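Local coordinates for glutathione S-transferase-like protein (Methylobacillus flagellatus, PDB 4GLT) that binds glutathione and, as a member of the glutathione S-transferase family, probably acts as a transferase, at residues M23-S28 with R35-V40; A128-G133 with E189-H194; L195-Q200 with R206-M211. All coordinates share one frame; numbering follows the deposited sequence.

Contact 1 of 3, residues M23-S28 with R35-V40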
loop_
_atom_site.group_PDB
_atom_site.type_symbol
_atom_site.label_atom_id
_atom_site.label_comp_id
_atom_site.label_asym_id
_atom_site.label_seq_id
_atom_site.Cartn_x
_atom_site.Cartn_y
_atom_site.Cartn_z
ATOM N N MET A 23 16.123 -1.480 17.046
ATOM C CA MET A 23 15.199 -1.805 15.975
ATOM C C MET A 23 16.011 -2.064 14.721
ATOM O O MET A 23 16.939 -1.312 14.411
ATOM C CB MET A 23 14.243 -0.649 15.705
ATOM C CG MET A 23 13.422 -0.200 16.892
ATOM S SD MET A 23 12.417 1.222 16.414
ATOM C CE MET A 23 13.508 1.976 15.215
ATOM N N LYS A 24 15.654 -3.117 13.996
ATOM C CA LYS A 24 16.343 -3.465 12.761
ATOM C C LYS A 24 15.455 -3.209 11.552
ATOM O O LYS A 24 14.282 -3.566 11.555
ATOM C CB LYS A 24 16.789 -4.931 12.790
ATOM C CG LYS A 24 17.782 -5.246 13.889
ATOM C CD LYS A 24 18.345 -6.651 13.722
ATOM C CE LYS A 24 19.611 -6.843 14.536
ATOM N NZ LYS A 24 20.150 -8.228 14.398
ATOM N N LEU A 25 16.016 -2.572 10.526
ATOM C CA LEU A 25 15.281 -2.300 9.294
ATOM C C LEU A 25 15.844 -3.063 8.109
ATOM O O LEU A 25 16.825 -2.631 7.505
ATOM C CB LEU A 25 15.300 -0.807 8.959
ATOM C CG LEU A 25 14.765 -0.604 7.537
ATOM C CD1 LEU A 25 13.263 -0.860 7.482
ATOM C CD2 LEU A 25 15.109 0.771 6.990
ATOM N N LEU A 26 15.211 -4.172 7.759
ATOM C CA LEU A 26 15.625 -4.928 6.595
ATOM C C LEU A 26 15.400 -4.086 5.363
ATOM O O LEU A 26 14.337 -3.518 5.183
ATOM C CB LEU A 26 14.812 -6.201 6.464
ATOM C CG LEU A 26 14.877 -7.205 7.601
ATOM C CD1 LEU A 26 14.352 -8.535 7.122
ATOM C CD2 LEU A 26 16.283 -7.348 8.082
ATOM N N TYR A 27 16.390 -4.042 4.493
ATOM C CA TYR A 27 16.312 -3.230 3.287
ATOM C C TYR A 27 17.303 -3.705 2.226
ATOM O O TYR A 27 18.272 -4.398 2.537
ATOM C CB TYR A 27 16.609 -1.775 3.631
ATOM C CG TYR A 27 18.088 -1.477 3.663
ATOM C CD1 TYR A 27 18.693 -0.766 2.634
ATOM C CD2 TYR A 27 18.888 -1.928 4.710
ATOM C CE1 TYR A 27 20.047 -0.497 2.651
ATOM C CE2 TYR A 27 20.238 -1.658 4.741
ATOM C CZ TYR A 27 20.814 -0.946 3.707
ATOM O OH TYR A 27 22.160 -0.671 3.725
ATOM N N SER A 28 17.050 -3.318 0.975
ATOM C CA SER A 28 17.970 -3.564 -0.137
ATOM C C SER A 28 18.483 -2.218 -0.621
ATOM O O SER A 28 17.991 -1.182 -0.186
ATOM C CB SER A 28 17.258 -4.272 -1.287
ATOM O OG SER A 28 16.305 -3.407 -1.885
ATOM N N ARG A 35 13.834 3.032 0.986
ATOM C CA ARG A 35 14.469 4.332 1.061
ATOM C C ARG A 35 13.578 5.341 1.784
ATOM O O ARG A 35 14.064 6.150 2.575
ATOM C CB ARG A 35 14.836 4.837 -0.341
ATOM C CG ARG A 35 15.675 6.102 -0.320
ATOM C CD ARG A 35 15.932 6.664 -1.709
ATOM N NE ARG A 35 16.883 7.774 -1.656
ATOM C CZ ARG A 35 17.274 8.483 -2.708
ATOM N NH1 ARG A 35 16.801 8.212 -3.913
ATOM N NH2 ARG A 35 18.151 9.457 -2.549
ATOM N N LYS A 36 12.282 5.304 1.492
ATOM C CA LYS A 36 11.321 6.182 2.154
ATOM C C LYS A 36 11.405 5.947 3.667
ATOM O O LYS A 36 11.420 6.901 4.457
ATOM C CB LYS A 36 9.896 5.929 1.616
ATOM C CG LYS A 36 8.797 6.791 2.242
ATOM C CD LYS A 36 7.396 6.380 1.773
ATOM C CE LYS A 36 7.231 4.862 1.817
ATOM N NZ LYS A 36 5.806 4.420 1.794
ATOM N N VAL A 37 11.480 4.675 4.065
ATOM C CA VAL A 37 11.630 4.312 5.478
ATOM C C VAL A 37 12.965 4.800 6.054
ATOM O O VAL A 37 13.009 5.393 7.127
ATOM C CB VAL A 37 11.499 2.786 5.695
ATOM C CG1 VAL A 37 11.626 2.446 7.165
ATOM C CG2 VAL A 37 10.167 2.287 5.169
ATOM N N ARG A 38 14.065 4.547 5.351
ATOM C CA ARG A 38 15.362 4.982 5.857
ATOM C C ARG A 38 15.372 6.493 6.037
ATOM O O ARG A 38 15.862 6.999 7.046
ATOM C CB ARG A 38 16.492 4.549 4.931
ATOM C CG ARG A 38 16.603 3.042 4.771
ATOM C CD ARG A 38 17.237 2.696 3.435
ATOM N NE ARG A 38 18.693 2.805 3.454
ATOM C CZ ARG A 38 19.441 2.963 2.365
ATOM N NH1 ARG A 38 18.864 3.046 1.173
ATOM N NH2 ARG A 38 20.760 3.046 2.461
ATOM N N VAL A 39 14.811 7.215 5.070
ATOM C CA VAL A 39 14.830 8.674 5.119
ATOM C C VAL A 39 14.031 9.217 6.300
ATOM O O VAL A 39 14.384 10.249 6.888
ATOM C CB VAL A 39 14.328 9.318 3.804
ATOM C CG1 VAL A 39 13.983 10.792 4.021
ATOM C CG2 VAL A 39 15.385 9.206 2.715
ATOM N N VAL A 40 12.942 8.542 6.637
ATOM C CA VAL A 40 12.091 9.005 7.720
ATOM C C VAL A 40 12.853 8.776 9.012
ATOM O O VAL A 40 12.846 9.627 9.900
ATOM C CB VAL A 40 10.743 8.260 7.734
ATOM C CG1 VAL A 40 10.102 8.309 9.113
ATOM C CG2 VAL A 40 9.811 8.844 6.683
#
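Arg-38 sets one face of its guanidinium against the CD1-CE1 side of the Tyr-27 ring, while its aliphatic stem runs past Leu-25. Tyr-27 CE1 stands over the centre of the guanidinium, 3.5 Å from Arg-38 CZ, and the two flat groups are tilted by 25°. Seen from the tyrosine, the approach is oblique. A bend at chi3 (81°) turns the end of the arginine chain toward this ring after CG has passed the leucine. The side chains of Tyr-27 and Arg-38 run at about a right angle to each other, although their flat ends are not far from parallel. Leu-25 also crosses the arginine, Leu-25 CD2 meeting Arg-38 CG at 3.5 Å. The other leucine methyl, CD1, packs against Val-37 CG1 at 3.7 Å. Strand 24-27 and helix 35-40 run nearly antiparallel, their axes 9.6 Å apart at an angle of 149°. They are the first two elements of a beta-alpha-beta unit completed by strand 49-52, as in the thioredoxin-like N-terminal domain of glutathione S-transferases. No hydrogen bond links the two segments, so here strand and helix meet through methyl packing and a guanidinium face on an aromatic ring, contacts that depend on shape more than on bond direction.

Contact 2 of 3, residues A128-G133 with E189-H194. With GSH (glutathione), chain E.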
loop_
_atom_site.group_PDB
_atom_site.type_symbol
_atom_site.label_atom_id
_atom_site.label_comp_id
_atom_site.label_asym_id
_atom_site.label_seq_id
_atom_site.Cartn_x
_atom_site.Cartn_y
_atom_site.Cartn_z
ATOM N N ALA A 128 6.496 -2.147 -11.958
ATOM C CA ALA A 128 5.751 -3.056 -12.815
ATOM C C ALA A 128 6.402 -3.083 -14.185
ATOM O O ALA A 128 6.779 -4.140 -14.699
ATOM C CB ALA A 128 4.303 -2.612 -12.919
ATOM N N ALA A 129 6.542 -1.899 -14.766
ATOM C CA ALA A 129 7.218 -1.761 -16.037
ATOM C C ALA A 129 8.575 -2.469 -15.987
ATOM O O ALA A 129 8.830 -3.401 -16.755
ATOM C CB ALA A 129 7.383 -0.290 -16.379
ATOM N N VAL A 130 9.431 -2.034 -15.063
ATOM C CA VAL A 130 10.787 -2.569 -14.945
ATOM C C VAL A 130 10.821 -4.093 -14.891
ATOM O O VAL A 130 11.538 -4.735 -15.654
ATOM C CB VAL A 130 11.513 -2.032 -13.701
ATOM C CG1 VAL A 130 12.818 -2.797 -13.491
ATOM C CG2 VAL A 130 11.763 -0.538 -13.831
ATOM N N MET A 131 10.049 -4.675 -13.985
ATOM C CA MET A 131 10.011 -6.131 -13.886
ATOM C C MET A 131 9.458 -6.755 -15.161
ATOM O O MET A 131 9.880 -7.851 -15.567
ATOM C CB MET A 131 9.208 -6.582 -12.659
ATOM C CG MET A 131 9.781 -6.081 -11.335
ATOM S SD MET A 131 11.540 -6.450 -11.107
ATOM C CE MET A 131 11.975 -5.185 -9.910
ATOM N N GLU A 132 8.519 -6.063 -15.803
ATOM C CA GLU A 132 7.923 -6.593 -17.029
ATOM C C GLU A 132 9.015 -6.834 -18.057
ATOM O O GLU A 132 8.986 -7.813 -18.797
ATOM C CB GLU A 132 6.858 -5.643 -17.589
ATOM C CG GLU A 132 6.258 -6.079 -18.924
ATOM C CD GLU A 132 5.482 -7.389 -18.847
ATOM O OE1 GLU A 132 5.330 -7.950 -17.739
ATOM O OE2 GLU A 132 5.015 -7.861 -19.901
ATOM N N GLY A 133 9.987 -5.930 -18.083
ATOM C CA GLY A 133 11.083 -6.016 -19.029
ATOM C C GLY A 133 12.054 -7.126 -18.687
ATOM O O GLY A 133 12.878 -7.517 -19.514
ATOM N N GLU A 189 15.120 7.788 -11.757
ATOM C CA GLU A 189 16.488 7.971 -12.207
ATOM C C GLU A 189 17.258 6.655 -12.206
ATOM O O GLU A 189 18.031 6.368 -13.116
ATOM C CB GLU A 189 17.197 9.002 -11.342
ATOM C CG GLU A 189 16.656 10.411 -11.514
ATOM C CD GLU A 189 17.712 11.463 -11.242
ATOM O OE1 GLU A 189 18.798 11.097 -10.742
ATOM O OE2 GLU A 189 17.464 12.652 -11.534
ATOM N N LEU A 190 17.049 5.852 -11.176
ATOM C CA LEU A 190 17.749 4.585 -11.081
ATOM C C LEU A 190 17.368 3.678 -12.244
ATOM O O LEU A 190 18.223 3.030 -12.840
ATOM C CB LEU A 190 17.430 3.890 -9.750
ATOM C CG LEU A 190 17.799 2.404 -9.641
ATOM C CD1 LEU A 190 19.300 2.210 -9.791
ATOM C CD2 LEU A 190 17.307 1.814 -8.329
ATOM N N ARG A 191 16.085 3.630 -12.573
ATOM C CA ARG A 191 15.610 2.610 -13.501
ATOM C C ARG A 191 15.487 3.106 -14.933
ATOM O O ARG A 191 15.451 2.308 -15.868
ATOM C CB ARG A 191 14.281 2.019 -13.015
ATOM C CG ARG A 191 14.392 1.224 -11.715
ATOM C CD ARG A 191 15.292 0.005 -11.870
ATOM N NE ARG A 191 15.314 -0.820 -10.665
ATOM C CZ ARG A 191 16.164 -1.824 -10.448
ATOM N NH1 ARG A 191 17.081 -2.136 -11.354
ATOM N NH2 ARG A 191 16.100 -2.517 -9.319
ATOM N N TYR A 192 15.435 4.420 -15.107
ATOM C CA TYR A 192 15.250 4.992 -16.435
ATOM C C TYR A 192 16.217 6.135 -16.693
ATOM O O TYR A 192 15.851 7.300 -16.563
ATOM C CB TYR A 192 13.801 5.454 -16.626
ATOM C CG TYR A 192 12.820 4.301 -16.593
ATOM C CD1 TYR A 192 12.006 4.080 -15.484
ATOM C CD2 TYR A 192 12.724 3.421 -17.664
ATOM C CE1 TYR A 192 11.119 3.017 -15.448
ATOM C CE2 TYR A 192 11.841 2.356 -17.639
ATOM C CZ TYR A 192 11.040 2.159 -16.530
ATOM O OH TYR A 192 10.165 1.096 -16.506
ATOM N N GLN A 193 17.451 5.790 -17.060
ATOM C CA GLN A 193 18.487 6.783 -17.331
ATOM C C GLN A 193 18.002 7.809 -18.341
ATOM O O GLN A 193 18.329 8.991 -18.246
ATOM C CB GLN A 193 19.750 6.118 -17.882
ATOM C CG GLN A 193 20.111 4.793 -17.234
ATOM C CD GLN A 193 21.496 4.322 -17.624
ATOM O OE1 GLN A 193 21.716 3.138 -17.871
ATOM N NE2 GLN A 193 22.439 5.252 -17.683
ATOM N N HIS A 194 17.219 7.345 -19.309
ATOM C CA HIS A 194 16.856 8.173 -20.450
ATOM C C HIS A 194 15.622 9.042 -20.218
ATOM O O HIS A 194 15.284 9.873 -21.050
ATOM C CB HIS A 194 16.690 7.307 -21.700
ATOM C CG HIS A 194 17.856 6.406 -21.963
ATOM N ND1 HIS A 194 19.148 6.874 -22.070
ATOM C CD2 HIS A 194 17.925 5.066 -22.149
ATOM C CE1 HIS A 194 19.963 5.861 -22.305
ATOM N NE2 HIS A 194 19.246 4.752 -22.356
HETATM N N1 GSH E . 4.084 -2.104 -0.426
HETATM C CA1 GSH E . 5.454 -2.427 0.030
HETATM C C1 GSH E . 5.921 -1.183 0.723
HETATM O O11 GSH E . 6.810 -1.245 1.589
HETATM O O12 GSH E . 5.365 -0.108 0.412
HETATM C CB1 GSH E . 6.324 -2.831 -1.175
HETATM C CG1 GSH E . 7.746 -3.253 -0.780
HETATM C CD1 GSH E . 8.572 -3.621 -2.010
HETATM O OE1 GSH E . 8.046 -3.693 -3.111
HETATM N N2 GSH E . 9.875 -3.854 -1.809
HETATM C CA2 GSH E . 10.839 -4.346 -2.799
HETATM C C2 GSH E . 11.192 -3.342 -3.869
HETATM O O2 GSH E . 11.279 -2.151 -3.606
HETATM C CB2 GSH E . 10.360 -5.658 -3.406
HETATM S SG2 GSH E . 10.379 -6.992 -2.187
HETATM N N3 GSH E . 11.420 -3.817 -5.090
HETATM C CA3 GSH E . 11.685 -2.951 -6.228
HETATM C C3 GSH E . 13.159 -2.672 -6.440
HETATM O O31 GSH E . 13.542 -2.330 -7.582
HETATM O O32 GSH E . 13.943 -2.779 -5.469
#
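Val-130 packs against both the stem of Arg-191 and the hydroxyl end of Tyr-192 through one methyl, CG2. That methyl lies 3.7 Å from Arg-191 CB and 3.5 Å from Tyr-192 OH. The valine holds CG1 anti to its own N and CG2 anti to the carbonyl carbon (chi1 170°), which leaves CG1 to sit over one face of the arginine's guanidinium, with Arg-191 CD its closest neighbour at 4.1 Å. At Tyr-192 the chain departs from helix 176-191. The tyrosine and valine side chains lie alongside, pointing opposite ways, and the edge of the ring reaches Ala-129, Tyr-192 OH coming to 3.1 Å from Ala-129 CB. Leu-149 of helix 142-162 packs on both the alanine and the tyrosine.

Arg-191 leaves the backbone with CG anti to the carbonyl carbon and then bends sharply at chi2 (-63°). This turn carries the guanidinium past Val-130 to the bound glutathione. Arg-191 NH2 donates a hydrogen bond to GSH O31, a carboxylate oxygen at the glycine end, at 3.1 Å with an N-H...O angle of 159°. The oxygen lies near the guanidinium plane, at its edge, while the valine methyl occupies a face. Arg-191 NE is hydrogen-bonded to Tyr-187 OH, itself a glutathione ligand along with Thr-30 and Ser-31, so two pocket residues brace each other and the guanidinium is less free to turn. The contact thus joins two helices of the all-helical C-terminal domain where their ends border the glutathione pocket, the interdomain site characteristic of glutathione S-transferases.

Contact 3 of 3, residues L195-Q200 with R206-M211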
loop_
_atom_site.group_PDB
_atom_site.type_symbol
_atom_site.label_atom_id
_atom_site.label_comp_id
_atom_site.label_asym_id
_atom_site.label_seq_id
_atom_site.Cartn_x
_atom_site.Cartn_y
_atom_site.Cartn_z
ATOM N N LEU A 195 14.953 8.857 -19.089
ATOM C CA LEU A 195 13.846 9.740 -18.731
ATOM C C LEU A 195 14.388 11.116 -18.360
ATOM O O LEU A 195 15.134 11.259 -17.391
ATOM C CB LEU A 195 13.026 9.172 -17.564
ATOM C CG LEU A 195 12.027 8.041 -17.832
ATOM C CD1 LEU A 195 11.063 7.889 -16.663
ATOM C CD2 LEU A 195 11.260 8.287 -19.123
ATOM N N ASP A 196 14.016 12.126 -19.135
ATOM C CA ASP A 196 14.431 13.490 -18.836
ATOM C C ASP A 196 13.289 14.258 -18.183
ATOM O O ASP A 196 12.743 15.200 -18.760
ATOM C CB ASP A 196 14.908 14.200 -20.101
ATOM C CG ASP A 196 15.771 15.405 -19.794
ATOM O OD1 ASP A 196 16.759 15.632 -20.525
ATOM O OD2 ASP A 196 15.464 16.116 -18.814
ATOM N N TRP A 197 12.937 13.847 -16.970
ATOM C CA TRP A 197 11.804 14.427 -16.262
ATOM C C TRP A 197 12.067 15.848 -15.780
ATOM O O TRP A 197 11.206 16.719 -15.901
ATOM C CB TRP A 197 11.391 13.539 -15.084
ATOM C CG TRP A 197 12.439 13.389 -14.016
ATOM C CD1 TRP A 197 13.408 12.430 -13.945
ATOM C CD2 TRP A 197 12.600 14.209 -12.850
ATOM N NE1 TRP A 197 14.168 12.607 -12.815
ATOM C CE2 TRP A 197 13.695 13.692 -12.126
ATOM C CE3 TRP A 197 11.928 15.332 -12.352
ATOM C CZ2 TRP A 197 14.135 14.261 -10.929
ATOM C CZ3 TRP A 197 12.369 15.899 -11.164
ATOM C CH2 TRP A 197 13.463 15.361 -10.467
ATOM N N LYS A 198 13.253 16.068 -15.223
ATOM C CA LYS A 198 13.598 17.360 -14.648
ATOM C C LYS A 198 13.140 18.491 -15.555
ATOM O O LYS A 198 12.505 19.451 -15.110
ATOM C CB LYS A 198 15.106 17.455 -14.389
ATOM C CG LYS A 198 15.584 16.608 -13.215
ATOM C CD LYS A 198 16.863 17.175 -12.616
ATOM C CE LYS A 198 18.075 16.337 -12.976
ATOM N NZ LYS A 198 18.094 15.074 -12.183
ATOM N N GLN A 199 13.453 18.360 -16.839
ATOM C CA GLN A 199 13.154 19.403 -17.808
ATOM C C GLN A 199 11.656 19.544 -18.074
ATOM O O GLN A 199 11.151 20.655 -18.256
ATOM C CB GLN A 199 13.884 19.120 -19.118
ATOM C CG GLN A 199 13.805 20.255 -20.118
ATOM C CD GLN A 199 14.356 19.862 -21.468
ATOM O OE1 GLN A 199 14.591 20.712 -22.327
ATOM N NE2 GLN A 199 14.567 18.566 -21.663
ATOM N N GLN A 200 10.956 18.413 -18.100
ATOM C CA GLN A 200 9.532 18.391 -18.422
ATOM C C GLN A 200 8.674 18.834 -17.237
ATOM O O GLN A 200 7.587 19.384 -17.414
ATOM C CB GLN A 200 9.099 16.992 -18.864
ATOM C CG GLN A 200 10.159 16.203 -19.616
ATOM C CD GLN A 200 9.557 15.091 -20.457
ATOM O OE1 GLN A 200 8.338 15.016 -20.617
ATOM N NE2 GLN A 200 10.408 14.225 -21.004
ATOM N N ARG A 206 12.679 21.145 -9.203
ATOM C CA ARG A 206 12.932 22.078 -8.103
ATOM C C ARG A 206 12.755 21.427 -6.731
ATOM O O ARG A 206 13.541 21.664 -5.810
ATOM C CB ARG A 206 12.000 23.279 -8.194
ATOM C CG ARG A 206 11.841 24.008 -6.868
ATOM C CD ARG A 206 11.293 25.418 -7.062
ATOM N NE ARG A 206 10.033 25.409 -7.801
ATOM C CZ ARG A 206 8.854 25.108 -7.262
ATOM N NH1 ARG A 206 8.771 24.788 -5.975
ATOM N NH2 ARG A 206 7.758 25.120 -8.009
ATOM N N HIS A 207 11.703 20.627 -6.594
ATOM C CA HIS A 207 11.452 19.909 -5.357
ATOM C C HIS A 207 12.594 18.928 -5.133
ATOM O O HIS A 207 13.153 18.846 -4.043
ATOM C CB HIS A 207 10.120 19.164 -5.449
ATOM C CG HIS A 207 9.689 18.520 -4.165
ATOM N ND1 HIS A 207 10.096 17.255 -3.786
ATOM C CD2 HIS A 207 8.871 18.962 -3.179
ATOM C CE1 HIS A 207 9.549 16.949 -2.623
ATOM N NE2 HIS A 207 8.807 17.972 -2.229
ATOM N N TYR A 208 12.934 18.189 -6.184
ATOM C CA TYR A 208 14.000 17.199 -6.127
ATOM C C TYR A 208 15.312 17.869 -5.754
ATOM O O TYR A 208 16.159 17.282 -5.077
ATOM C CB TYR A 208 14.142 16.493 -7.477
ATOM C CG TYR A 208 15.009 15.256 -7.429
ATOM C CD1 TYR A 208 14.644 14.160 -6.659
ATOM C CD2 TYR A 208 16.186 15.178 -8.159
ATOM C CE1 TYR A 208 15.431 13.022 -6.614
ATOM C CE2 TYR A 208 16.979 14.046 -8.121
ATOM C CZ TYR A 208 16.597 12.970 -7.346
ATOM O OH TYR A 208 17.382 11.839 -7.305
ATOM N N ALA A 209 15.471 19.108 -6.206
ATOM C CA ALA A 209 16.638 19.897 -5.857
ATOM C C ALA A 209 16.711 20.074 -4.346
ATOM O O ALA A 209 17.679 19.654 -3.714
ATOM C CB ALA A 209 16.594 21.246 -6.553
ATOM N N ALA A 210 15.684 20.698 -3.770
ATOM C CA ALA A 210 15.587 20.834 -2.318
ATOM C C ALA A 210 15.898 19.518 -1.586
ATOM O O ALA A 210 16.670 19.500 -0.633
ATOM C CB ALA A 210 14.207 21.340 -1.932
ATOM N N MET A 211 15.282 18.427 -2.031
ATOM C CA MET A 211 15.474 17.109 -1.415
ATOM C C MET A 211 16.917 16.605 -1.478
ATOM O O MET A 211 17.447 16.073 -0.503
ATOM C CB MET A 211 14.553 16.077 -2.078
ATOM C CG MET A 211 13.069 16.362 -1.913
ATOM S SD MET A 211 12.527 16.272 -0.197
ATOM C CE MET A 211 13.190 14.675 0.260
#
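Tyr-208 receives the edge of Trp-197 on one face of its ring, and this aromatic pair makes up nearly all of the contact. The geometry is offset edge-to-face: the six-membered ring of the tryptophan and the tyrosine ring stand 5.1 Å apart between centroids, their planes at 82°. Trp-197 CZ2 lies over the rim of the tyrosine ring, 3.6 Å from Tyr-208 CD2. Its neighbour on the indole, Trp-197 CH2, presses on the root of the side chain, 3.3 Å from Tyr-208 CB, and that carbon lies in the plane of the indole. Trp-197 places CG between its backbone N and carbonyl carbon (chi1 63°), which aims the benzo end of the indole at the helix. The tyrosine swings its CG away from the backbone N, on the carbonyl side (chi1 -167°), which carries the ring toward the tryptophan.

The exposed Lys-198 adds a smaller share. Its CG rests 3.5 Å above the tryptophan plane, toward the rim, while Lys-198 NZ comes obliquely to 4.3 Å from Tyr-208 CE2. The charge of that lysine is matched chiefly by a salt bridge to Glu-189. Replacing Tyr-208 by an alanine would probably leave the benzo edge of Trp-197 without the aromatic face it meets and open a gap between the two segments.

The short, weakly bonded helix at 197-200 is thereby folded against helix 202-212, which follows almost at once in the chain and also offers Leu-204 and Ala-205 to the tryptophan. Both aromatic residues touch Glu-189 of helix 176-191, and Tyr-208 further packs on Leu-185, placing the pair against the last turns of that long helix in the C-terminal domain.

In the fold
The contacts follow one another along the chain, each closing before the next opens. Contact 1 belongs to the sheet-containing N-terminal domain; contacts 2 and 3 belong to the helical C-terminal domain. Contacts 2 and 3, with centres about 17 Å apart, touch directly through Glu-189, so the end of helix 176-191 is tied to the short helix 197-200 that follows it. Contact 1 lies about 22 Å from contact 2 and 24 Å from contact 3, centre to centre, and touches neither; contacts 1 and 3 fall on opposite sides of the chain's centre. Glutathione is hydrogen-bonded to Arg-191 of contact 2 and to Ser-85, a neighbour of Val-37 in contact 1, and is thus gripped from both domains.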